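Long-range contacts in glutathione S-transferase (Burkholderia glumae, PDB 4ISD), which binds glutathione and, as a member of the glutathione S-transferase family, probably transfers it to electrophilic substrates: residues I8-A14 with D34-V40; Y16-M22 with W207-K211; L107-R112 with I168-F173. All coordinates share one frame; numbering follows the deposited sequence.

Contact 1: I8-A14 with D34-V40; sequences ITLYVGA and DFEIRTV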
loop_
_atom_site.group_PDB
_atom_site.type_symbol
_atom_site.label_atom_id
_atom_site.label_comp_id
_atom_site.label_asym_id
_atom_site.label_seq_id
_atom_site.Cartn_x
_atom_site.Cartn_y
_atom_site.Cartn_z
ATOM N N ILE A 8 -19.826 -4.590 -12.277
ATOM C CA ILE A 8 -18.646 -4.778 -11.443
ATOM C C ILE A 8 -18.335 -6.271 -11.315
ATOM O O ILE A 8 -19.233 -7.087 -11.112
ATOM C CB ILE A 8 -18.826 -4.119 -10.044
ATOM C CG1 ILE A 8 -18.983 -2.597 -10.178
ATOM C CG2 ILE A 8 -17.661 -4.448 -9.122
ATOM C CD1 ILE A 8 -19.265 -1.863 -8.865
ATOM N N THR A 9 -17.062 -6.629 -11.472
ATOM C CA THR A 9 -16.634 -8.013 -11.301
ATOM C C THR A 9 -15.469 -8.071 -10.329
ATOM O O THR A 9 -14.631 -7.169 -10.289
ATOM C CB THR A 9 -16.202 -8.658 -12.632
ATOM O OG1 THR A 9 -17.280 -8.599 -13.577
ATOM C CG2 THR A 9 -15.814 -10.113 -12.415
ATOM N N LEU A 10 -15.421 -9.127 -9.529
ATOM C CA LEU A 10 -14.326 -9.298 -8.585
ATOM C C LEU A 10 -13.661 -10.652 -8.819
ATOM O O LEU A 10 -14.332 -11.686 -8.914
ATOM C CB LEU A 10 -14.831 -9.141 -7.144
ATOM C CG LEU A 10 -13.821 -9.137 -5.998
ATOM C CD1 LEU A 10 -13.084 -7.813 -5.920
ATOM C CD2 LEU A 10 -14.509 -9.450 -4.670
ATOM N N TYR A 11 -12.341 -10.617 -8.959
ATOM C CA TYR A 11 -11.519 -11.805 -9.155
ATOM C C TYR A 11 -10.921 -12.154 -7.804
ATOM O O TYR A 11 -10.302 -11.309 -7.149
ATOM C CB TYR A 11 -10.401 -11.541 -10.201
ATOM C CG TYR A 11 -10.942 -11.329 -11.604
ATOM C CD1 TYR A 11 -11.431 -10.081 -12.001
ATOM C CD2 TYR A 11 -10.997 -12.379 -12.519
ATOM C CE1 TYR A 11 -11.963 -9.882 -13.266
ATOM C CE2 TYR A 11 -11.523 -12.191 -13.791
ATOM C CZ TYR A 11 -12.004 -10.936 -14.162
ATOM O OH TYR A 11 -12.536 -10.732 -15.426
ATOM N N VAL A 12 -11.126 -13.389 -7.375
ATOM C CA VAL A 12 -10.621 -13.839 -6.079
ATOM C C VAL A 12 -9.976 -15.202 -6.278
ATOM O O VAL A 12 -10.140 -15.810 -7.336
ATOM C CB VAL A 12 -11.759 -13.916 -4.996
ATOM C CG1 VAL A 12 -12.359 -12.532 -4.734
ATOM C CG2 VAL A 12 -12.855 -14.890 -5.413
ATOM N N GLY A 13 -9.234 -15.676 -5.280
ATOM C CA GLY A 13 -8.699 -17.024 -5.325
ATOM C C GLY A 13 -9.851 -18.007 -5.205
ATOM O O GLY A 13 -10.810 -17.744 -4.477
ATOM N N ALA A 14 -9.764 -19.134 -5.911
ATOM C CA ALA A 14 -10.858 -20.107 -5.936
ATOM C C ALA A 14 -11.165 -20.699 -4.564
ATOM O O ALA A 14 -12.242 -21.269 -4.359
ATOM C CB ALA A 14 -10.569 -21.221 -6.935
ATOM N N ASP A 34 -23.779 -3.902 -6.499
ATOM C CA ASP A 34 -23.921 -5.191 -7.168
ATOM C C ASP A 34 -22.583 -5.595 -7.807
ATOM O O ASP A 34 -21.865 -4.737 -8.346
ATOM C CB ASP A 34 -25.031 -5.146 -8.220
ATOM C CG ASP A 34 -26.424 -5.382 -7.636
ATOM O OD1 ASP A 34 -26.555 -5.891 -6.491
ATOM O OD2 ASP A 34 -27.403 -5.078 -8.354
ATOM N N PHE A 35 -22.239 -6.884 -7.720
ATOM C CA PHE A 35 -21.066 -7.429 -8.416
ATOM C C PHE A 35 -21.104 -8.943 -8.632
ATOM O O PHE A 35 -21.669 -9.686 -7.840
ATOM C CB PHE A 35 -19.754 -7.027 -7.734
ATOM C CG PHE A 35 -19.547 -7.620 -6.356
ATOM C CD1 PHE A 35 -20.122 -7.031 -5.239
ATOM C CD2 PHE A 35 -18.723 -8.724 -6.167
ATOM C CE1 PHE A 35 -19.905 -7.547 -3.967
ATOM C CE2 PHE A 35 -18.499 -9.242 -4.892
ATOM C CZ PHE A 35 -19.088 -8.652 -3.795
ATOM N N GLU A 36 -20.503 -9.387 -9.729
ATOM C CA GLU A 36 -20.314 -10.803 -9.994
ATOM C C GLU A 36 -18.981 -11.207 -9.393
ATOM O O GLU A 36 -18.075 -10.378 -9.274
ATOM C CB GLU A 36 -20.269 -11.048 -11.502
ATOM C CG GLU A 36 -20.466 -12.498 -11.898
ATOM C CD GLU A 36 -21.851 -13.001 -11.538
ATOM O OE1 GLU A 36 -22.810 -12.201 -11.625
ATOM O OE2 GLU A 36 -21.978 -14.187 -11.162
ATOM N N ILE A 37 -18.853 -12.473 -9.015
ATOM C CA ILE A 37 -17.571 -12.989 -8.560
ATOM C C ILE A 37 -17.058 -14.043 -9.525
ATOM O O ILE A 37 -17.787 -14.979 -9.877
ATOM C CB ILE A 37 -17.650 -13.576 -7.141
ATOM C CG1 ILE A 37 -17.699 -12.454 -6.111
ATOM C CG2 ILE A 37 -16.437 -14.448 -6.845
ATOM C CD1 ILE A 37 -18.415 -12.847 -4.833
ATOM N N ARG A 38 -15.809 -13.854 -9.955
ATOM C CA ARG A 38 -15.075 -14.817 -10.774
ATOM C C ARG A 38 -13.838 -15.273 -10.010
ATOM O O ARG A 38 -13.245 -14.499 -9.257
ATOM C CB ARG A 38 -14.656 -14.193 -12.107
ATOM C CG ARG A 38 -15.826 -13.775 -12.974
ATOM C CD ARG A 38 -15.373 -13.133 -14.269
ATOM N NE ARG A 38 -16.500 -12.560 -15.004
ATOM C CZ ARG A 38 -16.391 -11.864 -16.133
ATOM N NH1 ARG A 38 -15.197 -11.640 -16.678
ATOM N NH2 ARG A 38 -17.484 -11.389 -16.718
ATOM N N THR A 39 -13.441 -16.525 -10.208
ATOM C CA THR A 39 -12.371 -17.096 -9.400
ATOM C C THR A 39 -11.134 -17.444 -10.203
ATOM O O THR A 39 -11.213 -17.732 -11.392
ATOM C CB THR A 39 -12.831 -18.369 -8.712
ATOM O OG1 THR A 39 -13.090 -19.365 -9.704
ATOM C CG2 THR A 39 -14.094 -18.103 -7.912
ATOM N N VAL A 40 -9.987 -17.419 -9.531
ATOM C CA VAL A 40 -8.711 -17.793 -10.132
ATOM C C VAL A 40 -8.081 -18.929 -9.305
ATOM O O VAL A 40 -7.967 -18.819 -8.087
ATOM C CB VAL A 40 -7.766 -16.571 -10.215
ATOM C CG1 VAL A 40 -6.592 -16.866 -11.120
ATOM C CG2 VAL A 40 -8.523 -15.346 -10.733
#

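Contact 2: Y16-M22 with W207-K211; sequences YVSAFAM and WVKQK. With GSH (glutathione), chain F.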
loop_
_atom_site.group_PDB
_atom_site.type_symbol
_atom_site.label_atom_id
_atom_site.label_comp_id
_atom_site.label_asym_id
_atom_site.label_seq_id
_atom_site.Cartn_x
_atom_site.Cartn_y
_atom_site.Cartn_z
ATOM N N TYR A 16 -11.139 -18.889 -1.667
ATOM C CA TYR A 16 -11.700 -17.862 -0.789
ATOM C C TYR A 16 -10.889 -17.679 0.493
ATOM O O TYR A 16 -11.414 -17.277 1.532
ATOM C CB TYR A 16 -13.168 -18.171 -0.475
ATOM C CG TYR A 16 -14.088 -17.953 -1.658
ATOM C CD1 TYR A 16 -14.173 -18.888 -2.680
ATOM C CD2 TYR A 16 -14.870 -16.803 -1.753
ATOM C CE1 TYR A 16 -15.014 -18.691 -3.760
ATOM C CE2 TYR A 16 -15.715 -16.597 -2.835
ATOM C CZ TYR A 16 -15.781 -17.542 -3.834
ATOM O OH TYR A 16 -16.615 -17.344 -4.912
ATOM N N VAL A 17 -9.599 -17.978 0.405
ATOM C CA VAL A 17 -8.721 -17.909 1.560
ATOM C C VAL A 17 -8.111 -16.518 1.749
ATOM O O VAL A 17 -8.114 -15.997 2.865
ATOM C CB VAL A 17 -7.623 -18.995 1.502
ATOM C CG1 VAL A 17 -6.649 -18.836 2.656
ATOM C CG2 VAL A 17 -8.258 -20.384 1.525
ATOM N N SER A 18 -7.616 -15.917 0.664
ATOM C CA SER A 18 -6.970 -14.600 0.718
ATOM C C SER A 18 -7.592 -13.569 1.679
ATOM O O SER A 18 -8.782 -13.271 1.607
ATOM C CB SER A 18 -6.885 -13.983 -0.677
ATOM O OG SER A 18 -6.361 -12.661 -0.612
ATOM N N ALA A 19 -6.768 -13.016 2.564
ATOM C CA ALA A 19 -7.202 -11.947 3.450
ATOM C C ALA A 19 -7.476 -10.679 2.658
ATOM O O ALA A 19 -8.176 -9.773 3.122
ATOM C CB ALA A 19 -6.138 -11.676 4.471
ATOM N N PHE A 20 -6.906 -10.606 1.463
ATOM C CA PHE A 20 -6.966 -9.384 0.687
ATOM C C PHE A 20 -8.132 -9.406 -0.276
ATOM O O PHE A 20 -8.724 -8.367 -0.564
ATOM C CB PHE A 20 -5.635 -9.148 -0.028
ATOM C CG PHE A 20 -4.466 -9.094 0.910
ATOM C CD1 PHE A 20 -4.437 -8.151 1.937
ATOM C CD2 PHE A 20 -3.414 -9.999 0.794
ATOM C CE1 PHE A 20 -3.366 -8.097 2.827
ATOM C CE2 PHE A 20 -2.339 -9.961 1.673
ATOM C CZ PHE A 20 -2.309 -9.004 2.691
ATOM N N ALA A 21 -8.457 -10.597 -0.762
ATOM C CA ALA A 21 -9.657 -10.791 -1.550
ATOM C C ALA A 21 -10.840 -10.389 -0.679
ATOM O O ALA A 21 -11.713 -9.612 -1.090
ATOM C CB ALA A 21 -9.777 -12.241 -1.971
ATOM N N MET A 22 -10.840 -10.903 0.546
ATOM C CA MET A 22 -11.923 -10.650 1.483
ATOM C C MET A 22 -12.094 -9.157 1.740
ATOM O O MET A 22 -13.219 -8.645 1.850
ATOM C CB MET A 22 -11.647 -11.378 2.785
ATOM C CG MET A 22 -12.668 -11.118 3.854
ATOM S SD MET A 22 -12.351 -12.170 5.270
ATOM C CE MET A 22 -12.892 -11.041 6.536
ATOM N N TRP A 207 -19.052 -12.987 3.166
ATOM C CA TRP A 207 -17.852 -13.631 2.620
ATOM C C TRP A 207 -17.700 -15.076 3.081
ATOM O O TRP A 207 -17.412 -15.951 2.256
ATOM C CB TRP A 207 -16.580 -12.848 2.955
ATOM C CG TRP A 207 -15.312 -13.594 2.657
ATOM C CD1 TRP A 207 -14.596 -14.370 3.521
ATOM C CD2 TRP A 207 -14.607 -13.630 1.404
ATOM N NE1 TRP A 207 -13.495 -14.891 2.884
ATOM C CE2 TRP A 207 -13.474 -14.448 1.586
ATOM C CE3 TRP A 207 -14.818 -13.040 0.150
ATOM C CZ2 TRP A 207 -12.553 -14.695 0.561
ATOM C CZ3 TRP A 207 -13.902 -13.292 -0.873
ATOM C CH2 TRP A 207 -12.789 -14.116 -0.661
ATOM N N VAL A 208 -17.884 -15.340 4.377
ATOM C CA VAL A 208 -17.760 -16.727 4.843
ATOM C C VAL A 208 -18.908 -17.585 4.309
ATOM O O VAL A 208 -18.765 -18.802 4.149
ATOM C CB VAL A 208 -17.588 -16.883 6.395
ATOM C CG1 VAL A 208 -17.281 -15.541 7.070
ATOM C CG2 VAL A 208 -18.781 -17.523 7.000
ATOM N N LYS A 209 -20.024 -16.929 3.997
ATOM C CA LYS A 209 -21.177 -17.581 3.365
ATOM C C LYS A 209 -20.919 -17.892 1.888
ATOM O O LYS A 209 -21.279 -18.957 1.395
ATOM C CB LYS A 209 -22.437 -16.710 3.515
ATOM C CG LYS A 209 -23.515 -16.909 2.444
ATOM C CD LYS A 209 -24.512 -18.005 2.821
ATOM C CE LYS A 209 -25.826 -17.855 2.049
ATOM N NZ LYS A 209 -26.245 -19.132 1.399
ATOM N N GLN A 210 -20.307 -16.956 1.177
ATOM C CA GLN A 210 -20.002 -17.185 -0.232
ATOM C C GLN A 210 -18.934 -18.271 -0.348
ATOM O O GLN A 210 -19.018 -19.151 -1.211
ATOM C CB GLN A 210 -19.526 -15.894 -0.894
ATOM C CG GLN A 210 -19.029 -16.080 -2.311
ATOM C CD GLN A 210 -19.980 -15.511 -3.334
ATOM O OE1 GLN A 210 -20.863 -14.715 -2.996
ATOM N NE2 GLN A 210 -19.812 -15.910 -4.594
ATOM N N LYS A 211 -17.939 -18.198 0.538
ATOM C CA LYS A 211 -16.890 -19.201 0.628
ATOM C C LYS A 211 -17.486 -20.569 0.904
ATOM O O LYS A 211 -17.311 -21.491 0.108
ATOM C CB LYS A 211 -15.908 -18.846 1.738
ATOM C CG LYS A 211 -14.981 -19.995 2.097
ATOM C CD LYS A 211 -13.975 -19.612 3.173
ATOM C CE LYS A 211 -13.026 -20.772 3.461
ATOM N NZ LYS A 211 -11.859 -20.349 4.288
HETATM N N1 GSH F . -0.949 -6.103 -1.535
HETATM C CA1 GSH F . -1.771 -7.032 -2.278
HETATM C C1 GSH F . -3.238 -6.707 -2.197
HETATM O O11 GSH F . -3.732 -6.101 -1.202
HETATM O O12 GSH F . -3.978 -7.037 -3.164
HETATM C CB1 GSH F . -1.488 -8.470 -1.929
HETATM C CG1 GSH F . -2.265 -9.376 -2.897
HETATM C CD1 GSH F . -1.830 -10.840 -2.689
HETATM O OE1 GSH F . -0.850 -11.097 -2.000
HETATM N N2 GSH F . -2.597 -11.923 -3.308
HETATM C CA2 GSH F . -2.236 -13.313 -3.140
HETATM C C2 GSH F . -1.849 -13.912 -4.457
HETATM O O2 GSH F . -2.383 -13.556 -5.491
HETATM C CB2 GSH F . -3.396 -14.105 -2.610
HETATM S SG2 GSH F . -2.889 -14.931 -1.122
HETATM N N3 GSH F . -0.835 -14.937 -4.526
HETATM C CA3 GSH F . -0.503 -15.470 -5.831
HETATM C C3 GSH F . 0.882 -14.996 -6.167
HETATM O O31 GSH F . 1.349 -13.970 -5.595
HETATM O O32 GSH F . 1.578 -15.633 -7.011
HETATM O O HOH W 1 -10.518 -15.347 4.241
#

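Contact 3: L107-R112 with I168-F173; sequences LQAWIR and IADTDF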
loop_
_atom_site.group_PDB
_atom_site.type_symbol
_atom_site.label_atom_id
_atom_site.label_comp_id
_atom_site.label_asym_id
_atom_site.label_seq_id
_atom_site.Cartn_x
_atom_site.Cartn_y
_atom_site.Cartn_z
ATOM N N LEU A 107 -2.196 1.996 8.264
ATOM C CA LEU A 107 -2.427 0.650 8.791
ATOM C C LEU A 107 -2.532 -0.387 7.653
ATOM O O LEU A 107 -1.870 -1.437 7.702
ATOM C CB LEU A 107 -3.648 0.626 9.722
ATOM C CG LEU A 107 -4.070 -0.652 10.467
ATOM C CD1 LEU A 107 -2.894 -1.326 11.175
ATOM C CD2 LEU A 107 -5.196 -0.341 11.470
ATOM N N GLN A 108 -3.329 -0.071 6.628
ATOM C CA GLN A 108 -3.447 -0.909 5.420
ATOM C C GLN A 108 -2.102 -1.257 4.780
ATOM O O GLN A 108 -1.843 -2.410 4.448
ATOM C CB GLN A 108 -4.344 -0.235 4.373
ATOM C CG GLN A 108 -5.810 -0.153 4.784
ATOM C CD GLN A 108 -6.736 -0.176 3.592
ATOM O OE1 GLN A 108 -6.891 0.834 2.895
ATOM N NE2 GLN A 108 -7.351 -1.342 3.332
ATOM N N ALA A 109 -1.250 -0.256 4.603
ATOM C CA ALA A 109 0.049 -0.466 3.966
ATOM C C ALA A 109 0.965 -1.287 4.861
ATOM O O ALA A 109 1.742 -2.132 4.389
ATOM C CB ALA A 109 0.707 0.877 3.634
ATOM N N TRP A 110 0.894 -1.014 6.158
ATOM C CA TRP A 110 1.760 -1.697 7.096
ATOM C C TRP A 110 1.440 -3.176 7.038
ATOM O O TRP A 110 2.331 -4.010 6.839
ATOM C CB TRP A 110 1.552 -1.172 8.509
ATOM C CG TRP A 110 2.571 -1.685 9.479
ATOM C CD1 TRP A 110 3.847 -2.106 9.197
ATOM C CD2 TRP A 110 2.393 -1.857 10.889
ATOM N NE1 TRP A 110 4.473 -2.518 10.354
ATOM C CE2 TRP A 110 3.602 -2.369 11.402
ATOM C CE3 TRP A 110 1.341 -1.603 11.763
ATOM C CZ2 TRP A 110 3.772 -2.642 12.761
ATOM C CZ3 TRP A 110 1.515 -1.873 13.101
ATOM C CH2 TRP A 110 2.722 -2.390 13.591
ATOM N N ILE A 111 0.154 -3.484 7.191
ATOM C CA ILE A 111 -0.325 -4.859 7.148
ATOM C C ILE A 111 0.161 -5.563 5.884
ATOM O O ILE A 111 0.706 -6.665 5.935
ATOM C CB ILE A 111 -1.858 -4.888 7.229
ATOM C CG1 ILE A 111 -2.295 -4.567 8.659
ATOM C CG2 ILE A 111 -2.394 -6.233 6.775
ATOM C CD1 ILE A 111 -3.756 -4.280 8.796
ATOM N N ARG A 112 0.014 -4.891 4.753
ATOM C CA ARG A 112 0.341 -5.486 3.478
ATOM C C ARG A 112 1.843 -5.598 3.190
ATOM O O ARG A 112 2.225 -6.255 2.214
ATOM C CB ARG A 112 -0.323 -4.670 2.374
ATOM C CG ARG A 112 -1.824 -4.852 2.280
ATOM C CD ARG A 112 -2.483 -3.780 1.435
ATOM N NE ARG A 112 -3.906 -4.047 1.275
ATOM C CZ ARG A 112 -4.819 -3.897 2.239
ATOM N NH1 ARG A 112 -4.459 -3.474 3.458
ATOM N NH2 ARG A 112 -6.098 -4.178 1.985
ATOM N N ILE A 168 -12.382 0.135 6.464
ATOM C CA ILE A 168 -11.850 -1.092 5.868
ATOM C C ILE A 168 -10.545 -1.537 6.536
ATOM O O ILE A 168 -10.213 -2.723 6.510
ATOM C CB ILE A 168 -11.649 -0.977 4.320
ATOM C CG1 ILE A 168 -11.436 -2.364 3.718
ATOM C CG2 ILE A 168 -10.491 -0.040 3.958
ATOM C CD1 ILE A 168 -12.571 -3.315 4.023
ATOM N N ALA A 169 -9.823 -0.597 7.148
ATOM C CA ALA A 169 -8.582 -0.916 7.862
ATOM C C ALA A 169 -8.812 -1.906 8.983
ATOM O O ALA A 169 -7.927 -2.711 9.268
ATOM C CB ALA A 169 -7.937 0.332 8.415
ATOM N N ASP A 170 -9.999 -1.835 9.608
ATOM C CA ASP A 170 -10.375 -2.708 10.731
ATOM C C ASP A 170 -10.543 -4.165 10.325
ATOM O O ASP A 170 -10.110 -5.063 11.048
ATOM C CB ASP A 170 -11.656 -2.232 11.420
ATOM C CG ASP A 170 -11.491 -0.888 12.095
ATOM O OD1 ASP A 170 -10.669 -0.816 13.039
ATOM O OD2 ASP A 170 -12.184 0.089 11.689
ATOM N N THR A 171 -11.183 -4.404 9.180
ATOM C CA THR A 171 -11.269 -5.762 8.640
ATOM C C THR A 171 -9.860 -6.298 8.419
ATOM O O THR A 171 -9.544 -7.431 8.792
ATOM C CB THR A 171 -11.979 -5.797 7.281
ATOM O OG1 THR A 171 -13.192 -5.042 7.351
ATOM C CG2 THR A 171 -12.296 -7.232 6.883
ATOM N N ASP A 172 -9.016 -5.466 7.811
ATOM C CA ASP A 172 -7.651 -5.854 7.495
ATOM C C ASP A 172 -6.877 -6.180 8.754
ATOM O O ASP A 172 -6.156 -7.182 8.810
ATOM C CB ASP A 172 -6.950 -4.729 6.738
ATOM C CG ASP A 172 -7.417 -4.623 5.312
ATOM O OD1 ASP A 172 -8.121 -5.565 4.857
ATOM O OD2 ASP A 172 -7.069 -3.612 4.655
ATOM N N PHE A 173 -7.036 -5.319 9.760
ATOM C CA PHE A 173 -6.370 -5.493 11.044
ATOM C C PHE A 173 -6.835 -6.787 11.711
ATOM O O PHE A 173 -6.014 -7.585 12.184
ATOM C CB PHE A 173 -6.664 -4.309 11.965
ATOM C CG PHE A 173 -5.678 -4.154 13.078
ATOM C CD1 PHE A 173 -4.388 -4.648 12.948
ATOM C CD2 PHE A 173 -6.033 -3.509 14.250
ATOM C CE1 PHE A 173 -3.467 -4.500 13.958
ATOM C CE2 PHE A 173 -5.120 -3.366 15.275
ATOM C CZ PHE A 173 -3.831 -3.864 15.128
#

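Contact 1: I8-A14 with D34-V40
Thr-9 to Gly-13 pair with Glu-36 to Val-40 as two parallel strands, in register Thr-9 with Glu-36 through Gly-13 with Val-40, within the beta-alpha-beta unit of the thioredoxin-like N-terminal domain. Donors alternate along the ladder. Glu-36 N gives to Ile-8 O, Leu-10 N to Glu-36 O, Arg-38 N to Leu-10 O, Val-12 N to Arg-38 O and Val-40 N to Val-12 O, all within 2.7 to 3.0 Å. Ala-14 N extends the series beyond the strand end to Val-40 O, coming in 45° above the carbonyl plane. Each of these carbonyls also meets a CA-H, as Ile-8 O does that of Phe-35. The alternate groups of strand 8-13 are used on its other side, where Thr-9 and Tyr-11 bond to the backbone of Gln-65 and Thr-63. Arg-38 lies alongside Tyr-11, its chain extended to NE, with NH1 making a weak bond to Tyr-11 OH (3.1 Å); Thr-9 CG2 sits over a guanidinium face. On the Leu-10 side of the sheet, Val-12 CG2 meets Ile-37 CG2 at 3.9 Å, and the Phe-35 ring runs beside Leu-10. That layer packs on helix 19-31, where Phe-35 meets Phe-25 edge-to-face, while strand 63-66 flanks 8-13 and leaves 36-40 as an outer strand of the chain's sheet.

Contact 2: Y16-M22 with W207-K211
Tyr-16 and Trp-207 join the two domains of the glutathione S-transferase fold: the loop leading into helix 19-31 of the thioredoxin-like domain, and the first turn of that helix, close on helix 202-212 of the helical domain. The Tyr-16 and Lys-211 side chains run past each other in opposite directions, with Tyr-16 CB 3.6 Å from Lys-211 CB. Tyr-16 CG comes next to Lys-211 CA, whose C-H covers one ring face as a CH-pi contact. CD2 reaches Trp-207 CH2 at 3.6 Å, the two aromatic planes inclined at 51°. CE2 meets Gln-210 CG, and OH ends near Gln-210 NE2 (3.5 Å) beside the side chains of Ile-37 and Thr-39 on strand 36-40. The indole is held on both faces: Tyr-16 CD2 lies over one, toward the rim, and Met-22 CB over the centre of the other. Extended through CB and CG, with CG anti to the backbone N (chi1 177°), Met-22 lays CG squarely over the five-membered ring, 3.8 Å from its centroid, and brings SD to Trp-207 CD1 in an oblique Met-aromatic contact. Ala-21 CB adds to the packing at CH2, and Phe-25 meets the indole edge-to-face. Nearby, Ser-18 is the N-cap of helix 19-31, its OG accepting from Phe-20 N and Ala-21 N (2.9 Å for the latter); the same OG lies 3.9 Å from CB2 of glutathione, and Phe-20 borders the ligand's glutamyl part. Between loop and indole sits a water that donates to Val-17 O at 2.8 Å and accepts weakly from Trp-207 NE1 at 3.3 Å.

Contact 3: L107-R112 with I168-F173
In the buried core of the all-helical C-terminal domain, helix 98-113 meets helix 168-177 through Gln-108, Arg-112 and Asp-172, with the two segments nearly parallel (24°) and their axes 9.5 Å apart. Asp-172 OD2 is gripped by three donors. Gln-108 NE2 reaches it at 2.6 Å, nearly along the C-O axis and with amide and carboxylate almost coplanar. Arg-112 comes end-on from above the carboxylate plane, NH1 and NH2 each 2.9 Å from that same OD2 in a salt bridge. NH1 also donates to Gln-108 O, one turn earlier in the same helix (3.0 Å), in the guanidinium plane, which helps fix the rotation of the group. Arg-112 NH2 further bonds Ser-74 OG, and Asp-172 OD1 bonds Ser-23 OG on helix 19-31. Next to these polar groups the packing is apolar: Leu-107 CD1 lies over a face of the Phe-173 ring, 4.1 Å from Phe-173 CD1, and Ile-111 CD1 rests on the backbone at Asp-172 C (3.7 Å). Arg-112 NE bonds the glutamyl carboxylate oxygen O11 of glutathione, so Asp-172 and Gln-108, which hold its guanidinium, probably act as a second shell behind the glutathione site between the two domains of a glutathione S-transferase.

Overall arrangement
The three contacts run from the sheet, through the domain interface, to the helical core. Contacts 1 and 2 have centres 11 Å apart and touch directly: Ile-37 CG2 lies 3.5 Å from Tyr-16 OH, and Val-12 CG1 3.8 Å from Ala-21 CB. Contacts 2 and 3, with centres 16 Å apart, meet where Phe-20 CE1 packs 3.6 Å from Arg-112 CG. These two residues both line the glutathione pocket, one from each domain. Contacts 1 and 3 do not touch, their nearest atoms being about 11 Å apart; contact 2, which touches both, bridges them. Ser-113 of the second subunit also bonds the ligand, placing the pocket beside the dimer interface.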